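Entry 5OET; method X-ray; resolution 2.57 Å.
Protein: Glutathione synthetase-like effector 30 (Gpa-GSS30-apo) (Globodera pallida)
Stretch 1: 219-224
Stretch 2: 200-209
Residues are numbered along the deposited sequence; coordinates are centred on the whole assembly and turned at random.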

ATOM      1  N   VAL A 219     -20.573   8.619  11.407  1.00 68.02           N
ATOM      2  CA  VAL A 219     -20.215   7.777  12.527  1.00 66.51           C
ATOM      3  C   VAL A 219     -18.764   7.288  12.424  1.00 64.14           C
ATOM      4  O   VAL A 219     -18.183   6.864  13.426  1.00 61.80           O
ATOM      5  CB  VAL A 219     -21.137   6.564  12.622  1.00 69.49           C
ATOM      6  CG1 VAL A 219     -20.858   5.846  13.923  1.00 70.90           C
ATOM      7  CG2 VAL A 219     -22.604   6.986  12.536  1.00 72.79           C
ATOM      8  N   MET A 220     -18.194   7.314  11.222  1.00 63.11           N
ATOM      9  CA  MET A 220     -16.775   7.078  11.001  1.00 60.09           C
ATOM     10  C   MET A 220     -16.285   8.230  10.136  1.00 58.95           C
ATOM     11  O   MET A 220     -16.337   8.138   8.914  1.00 58.26           O
ATOM     12  CB  MET A 220     -16.586   5.738  10.305  1.00 60.18           C
ATOM     13  CG  MET A 220     -16.791   4.547  11.225  1.00 60.79           C
ATOM     14  SD  MET A 220     -16.266   3.038  10.418  1.00 62.60           S
ATOM     15  CE  MET A 220     -17.625   2.871   9.261  1.00 62.54           C
ATOM     16  N   PRO A 221     -15.846   9.339  10.767  1.00 59.26           N
ATOM     17  CA  PRO A 221     -15.504  10.544  10.021  1.00 60.00           C
ATOM     18  C   PRO A 221     -14.250  10.421   9.179  1.00 60.36           C
ATOM     19  O   PRO A 221     -13.262   9.858   9.627  1.00 58.00           O
ATOM     20  CB  PRO A 221     -15.277  11.591  11.121  1.00 61.14           C
ATOM     21  CG  PRO A 221     -15.932  11.033  12.327  1.00 61.76           C
ATOM     22  CD  PRO A 221     -15.688   9.566  12.210  1.00 60.59           C
ATOM     23  N   SER A 222     -14.320  10.966   7.961  1.00 63.70           N
ATOM     24  CA  SER A 222     -13.186  10.985   7.034  1.00 64.33           C
ATOM     25  C   SER A 222     -11.979  11.705   7.627  1.00 61.65           C
ATOM     26  O   SER A 222     -12.098  12.733   8.278  1.00 60.43           O
ATOM     27  CB  SER A 222     -13.564  11.651   5.696  1.00 66.97           C
ATOM     28  OG  SER A 222     -14.306  10.764   4.881  1.00 69.67           O
ATOM     29  N   ASP A 223     -10.826  11.116   7.407  1.00 60.50           N
ATOM     30  CA  ASP A 223      -9.570  11.731   7.723  1.00 62.03           C
ATOM     31  C   ASP A 223      -8.673  11.795   6.478  1.00 59.42           C
ATOM     32  O   ASP A 223      -8.417  10.760   5.838  1.00 57.58           O
ATOM     33  CB  ASP A 223      -8.875  10.911   8.789  1.00 63.66           C
ATOM     34  CG  ASP A 223      -7.558  11.503   9.147  1.00 65.36           C
ATOM     35  OD1 ASP A 223      -7.563  12.481   9.925  1.00 67.53           O
ATOM     36  OD2 ASP A 223      -6.533  11.033   8.602  1.00 67.46           O
ATOM     37  N   GLN A 224      -8.204  12.994   6.141  1.00 57.50           N
ATOM     38  CA  GLN A 224      -7.182  13.163   5.108  1.00 58.11           C
ATOM     39  C   GLN A 224      -5.964  13.870   5.738  1.00 55.08           C
ATOM     40  O   GLN A 224      -5.648  15.006   5.416  1.00 55.91           O
ATOM     41  CB  GLN A 224      -7.728  13.926   3.893  1.00 62.12           C
ATOM     42  CG  GLN A 224      -9.117  13.514   3.402  1.00 65.39           C
ATOM     43  CD  GLN A 224     -10.217  14.481   3.837  1.00 70.50           C
ATOM     44  OE1 GLN A 224     -10.245  15.649   3.409  1.00 73.93           O
ATOM     45  NE2 GLN A 224     -11.125  13.998   4.716  1.00 71.56           N
TER
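Stretch 2 (200-209) FSRLHRRMVS

The most unusual feature of this contact is that one residue of the loop, Met220, is held at both ends by the same face of the helix: its backbone carbonyl accepts a hydrogen bond from the helix, while its side chain reaches obliquely onto the helix. Arg205 NH1 donates to Met220 O at 2.7 Å, a short bond with a bent N-H...O angle of 135°. Of the roughly 320 Å² buried between the stretches, both sides summed, Met220 and Arg205 supply well over half.

Stretch 2 is helical throughout, part of a helix that begins earlier in the chain and continues beyond it. Its backbone bonds follow the usual i to i+4 pattern, as in Arg205 N to Ser201 O at 3.1 Å and Ser209 N to Arg205 O at 3.0 Å. Stretch 1 has no regular secondary structure. From Met220 to Asp223 its backbone is largely extended, with psi between 89° and 138°, and Gln224 occupies the N-cap position of a following helix. The two run in opposite senses: Met220 has its CA 6.8 Å from the CA of Arg205, whereas Asp223 has its CA 6.6 Å from the CA of Ser201. Three steps along the loop thus pair with four along the helix, about one turn, and the residues that meet the loop, Ser201, His204, Arg205 and Val208, recur at the three- and four-residue spacing expected of one helical face.

Met220 points its CA-to-CB bond toward the helix and is buried. Its long, unbranched side chain, in the m, t, m conformation, places SD and CE against the helix. SD lies 3.8 Å from His204 O, and the terminal CE reaches Val208 CG1 at 3.4 Å, a close apolar contact. CE is also 4.0 Å from Arg205 CG, so the aliphatic part of the arginine adds to the greasy surroundings of the methyl group.

The CA-to-CB bond of Arg205 points sideways relative to the loop, but the end of its side chain comes nearer. Met220 O lies at the edge of the guanidinium, near its plane, where the N-H bonds point. Ser222 OG is 3.4 Å from Arg205 NH2, but the angle is poor and no hydrogen bond forms; Ser222 is exposed, and its small polar side chain is at ease there.

At the other end of the contact, Ser201 points toward the loop. Its small side chain faces the loop backbone without filling much space: Ser201 OG is 3.8 Å from Pro221 O and 3.9 Å from Asp223 N, packing distances rather than hydrogen bonds. The CA-to-CB bond of Pro221 points away, and its nearest atoms to the helix are backbone C and O; its phi of -70° suits the extended course of the loop. Asp223 brings CB to 4.1 Å from Ser201 OG, while its carboxylate oxygens are hydrogen-bonded to a residue just outside one of the stretches.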

ATOM      1  N   PHE A 200      -5.889   3.712   7.890  1.00 37.13           N
ATOM      2  CA  PHE A 200      -6.634   2.943   8.893  1.00 37.83           C
ATOM      3  C   PHE A 200      -8.094   3.341   8.869  1.00 38.05           C
ATOM      4  O   PHE A 200      -8.990   2.496   8.977  1.00 40.85           O
ATOM      5  CB  PHE A 200      -6.050   3.097  10.311  1.00 37.98           C
ATOM      6  CG  PHE A 200      -4.884   2.203  10.562  1.00 38.79           C
ATOM      7  CD1 PHE A 200      -5.042   0.824  10.500  1.00 39.02           C
ATOM      8  CD2 PHE A 200      -3.605   2.723  10.819  1.00 39.20           C
ATOM      9  CE1 PHE A 200      -3.963  -0.026  10.694  1.00 38.63           C
ATOM     10  CE2 PHE A 200      -2.524   1.868  11.008  1.00 38.48           C
ATOM     11  CZ  PHE A 200      -2.708   0.490  10.940  1.00 38.53           C
ATOM     12  N   SER A 201      -8.326   4.629   8.716  1.00 38.41           N
ATOM     13  CA  SER A 201      -9.664   5.182   8.569  1.00 40.40           C
ATOM     14  C   SER A 201     -10.391   4.458   7.437  1.00 40.45           C
ATOM     15  O   SER A 201     -11.487   3.959   7.640  1.00 41.28           O
ATOM     16  CB  SER A 201      -9.558   6.692   8.319  1.00 41.01           C
ATOM     17  OG  SER A 201     -10.797   7.340   8.323  1.00 41.83           O
ATOM     18  N   ARG A 202      -9.752   4.350   6.277  1.00 41.70           N
ATOM     19  CA  ARG A 202     -10.312   3.600   5.137  1.00 44.21           C
ATOM     20  C   ARG A 202     -10.455   2.099   5.405  1.00 42.48           C
ATOM     21  O   ARG A 202     -11.431   1.481   4.953  1.00 43.14           O
ATOM     22  CB  ARG A 202      -9.494   3.818   3.837  1.00 46.72           C
ATOM     23  CG  ARG A 202      -9.732   5.184   3.173  1.00 49.58           C
ATOM     24  CD  ARG A 202      -9.225   5.260   1.733  1.00 52.62           C
ATOM     25  NE  ARG A 202      -7.768   5.040   1.675  1.00 55.44           N
ATOM     26  CZ  ARG A 202      -7.118   4.210   0.853  1.00 56.30           C
ATOM     27  NH1 ARG A 202      -7.769   3.500  -0.095  1.00 55.35           N
ATOM     28  NH2 ARG A 202      -5.776   4.116   0.955  1.00 55.30           N
ATOM     29  N   LEU A 203      -9.477   1.519   6.100  1.00 40.39           N
ATOM     30  CA  LEU A 203      -9.517   0.095   6.439  1.00 39.81           C
ATOM     31  C   LEU A 203     -10.783  -0.243   7.203  1.00 40.79           C
ATOM     32  O   LEU A 203     -11.492  -1.175   6.853  1.00 40.53           O
ATOM     33  CB  LEU A 203      -8.303  -0.332   7.279  1.00 38.01           C
ATOM     34  CG  LEU A 203      -8.260  -1.809   7.713  1.00 38.04           C
ATOM     35  CD1 LEU A 203      -8.566  -2.758   6.558  1.00 37.50           C
ATOM     36  CD2 LEU A 203      -6.916  -2.130   8.341  1.00 38.64           C
ATOM     37  N   HIS A 204     -11.039   0.533   8.248  1.00 41.79           N
ATOM     38  CA  HIS A 204     -12.149   0.275   9.146  1.00 42.52           C
ATOM     39  C   HIS A 204     -13.498   0.621   8.563  1.00 43.83           C
ATOM     40  O   HIS A 204     -14.475  -0.015   8.918  1.00 44.52           O
ATOM     41  CB  HIS A 204     -11.950   1.001  10.473  1.00 42.46           C
ATOM     42  CG  HIS A 204     -10.953   0.350  11.364  1.00 42.67           C
ATOM     43  ND1 HIS A 204     -10.473   0.954  12.505  1.00 45.04           N
ATOM     44  CD2 HIS A 204     -10.347  -0.856  11.293  1.00 43.03           C
ATOM     45  CE1 HIS A 204      -9.618   0.142  13.100  1.00 45.49           C
ATOM     46  NE2 HIS A 204      -9.521  -0.963  12.381  1.00 43.71           N
ATOM     47  N   ARG A 205     -13.572   1.619   7.684  1.00 45.53           N
ATOM     48  CA  ARG A 205     -14.836   1.904   6.992  1.00 48.14           C
ATOM     49  C   ARG A 205     -15.224   0.707   6.110  1.00 47.68           C
ATOM     50  O   ARG A 205     -16.393   0.374   5.972  1.00 47.42           O
ATOM     51  CB  ARG A 205     -14.734   3.179   6.169  1.00 50.97           C
ATOM     52  CG  ARG A 205     -16.073   3.705   5.643  1.00 55.41           C
ATOM     53  CD  ARG A 205     -15.917   4.865   4.648  1.00 58.46           C
ATOM     54  NE  ARG A 205     -14.914   5.835   5.113  1.00 59.90           N
ATOM     55  CZ  ARG A 205     -15.139   6.850   5.945  1.00 61.89           C
ATOM     56  NH1 ARG A 205     -16.360   7.106   6.433  1.00 62.54           N
ATOM     57  NH2 ARG A 205     -14.120   7.627   6.302  1.00 63.85           N
ATOM     58  N   ARG A 206     -14.207   0.057   5.557  1.00 46.86           N
ATOM     59  CA  ARG A 206     -14.371  -1.090   4.704  1.00 47.92           C
ATOM     60  C   ARG A 206     -14.829  -2.322   5.489  1.00 47.00           C
ATOM     61  O   ARG A 206     -15.753  -2.996   5.061  1.00 46.64           O
ATOM     62  CB  ARG A 206     -13.056  -1.355   3.954  1.00 49.39           C
ATOM     63  CG  ARG A 206     -13.119  -2.452   2.909  1.00 50.76           C
ATOM     64  CD  ARG A 206     -11.732  -2.774   2.358  1.00 51.83           C
ATOM     65  NE  ARG A 206     -11.737  -4.153   1.858  1.00 53.12           N
ATOM     66  CZ  ARG A 206     -11.414  -5.245   2.562  1.00 53.44           C
ATOM     67  NH1 ARG A 206     -10.974  -5.177   3.828  1.00 54.68           N
ATOM     68  NH2 ARG A 206     -11.502  -6.427   1.967  1.00 51.36           N
ATOM     69  N   MET A 207     -14.192  -2.610   6.622  1.00 45.86           N
ATOM     70  CA  MET A 207     -14.585  -3.751   7.469  1.00 46.75           C
ATOM     71  C   MET A 207     -16.025  -3.641   7.964  1.00 47.02           C
ATOM     72  O   MET A 207     -16.805  -4.599   7.894  1.00 48.75           O
ATOM     73  CB  MET A 207     -13.689  -3.881   8.711  1.00 48.01           C
ATOM     74  CG  MET A 207     -12.205  -4.025   8.458  1.00 49.72           C
ATOM     75  SD  MET A 207     -11.842  -5.315   7.268  1.00 51.92           S
ATOM     76  CE  MET A 207     -12.099  -6.772   8.280  1.00 52.94           C
ATOM     77  N   VAL A 208     -16.351  -2.468   8.492  1.00 45.35           N
ATOM     78  CA  VAL A 208     -17.682  -2.156   8.993  1.00 46.10           C
ATOM     79  C   VAL A 208     -18.720  -2.312   7.879  1.00 47.47           C
ATOM     80  O   VAL A 208     -19.635  -3.094   7.996  1.00 46.69           O
ATOM     81  CB  VAL A 208     -17.682  -0.732   9.570  1.00 45.18           C
ATOM     82  CG1 VAL A 208     -19.083  -0.174   9.726  1.00 46.90           C
ATOM     83  CG2 VAL A 208     -16.941  -0.716  10.894  1.00 44.04           C
ATOM     84  N   SER A 209     -18.532  -1.569   6.797  1.00 50.31           N
ATOM     85  CA  SER A 209     -19.336  -1.686   5.575  1.00 51.66           C
ATOM     86  C   SER A 209     -19.476  -3.114   5.021  1.00 51.75           C
ATOM     87  O   SER A 209     -20.551  -3.499   4.597  1.00 55.70           O
ATOM     88  CB  SER A 209     -18.721  -0.781   4.490  1.00 51.33           C
ATOM     89  OG  SER A 209     -19.412  -0.903   3.264  1.00 53.24           O
TER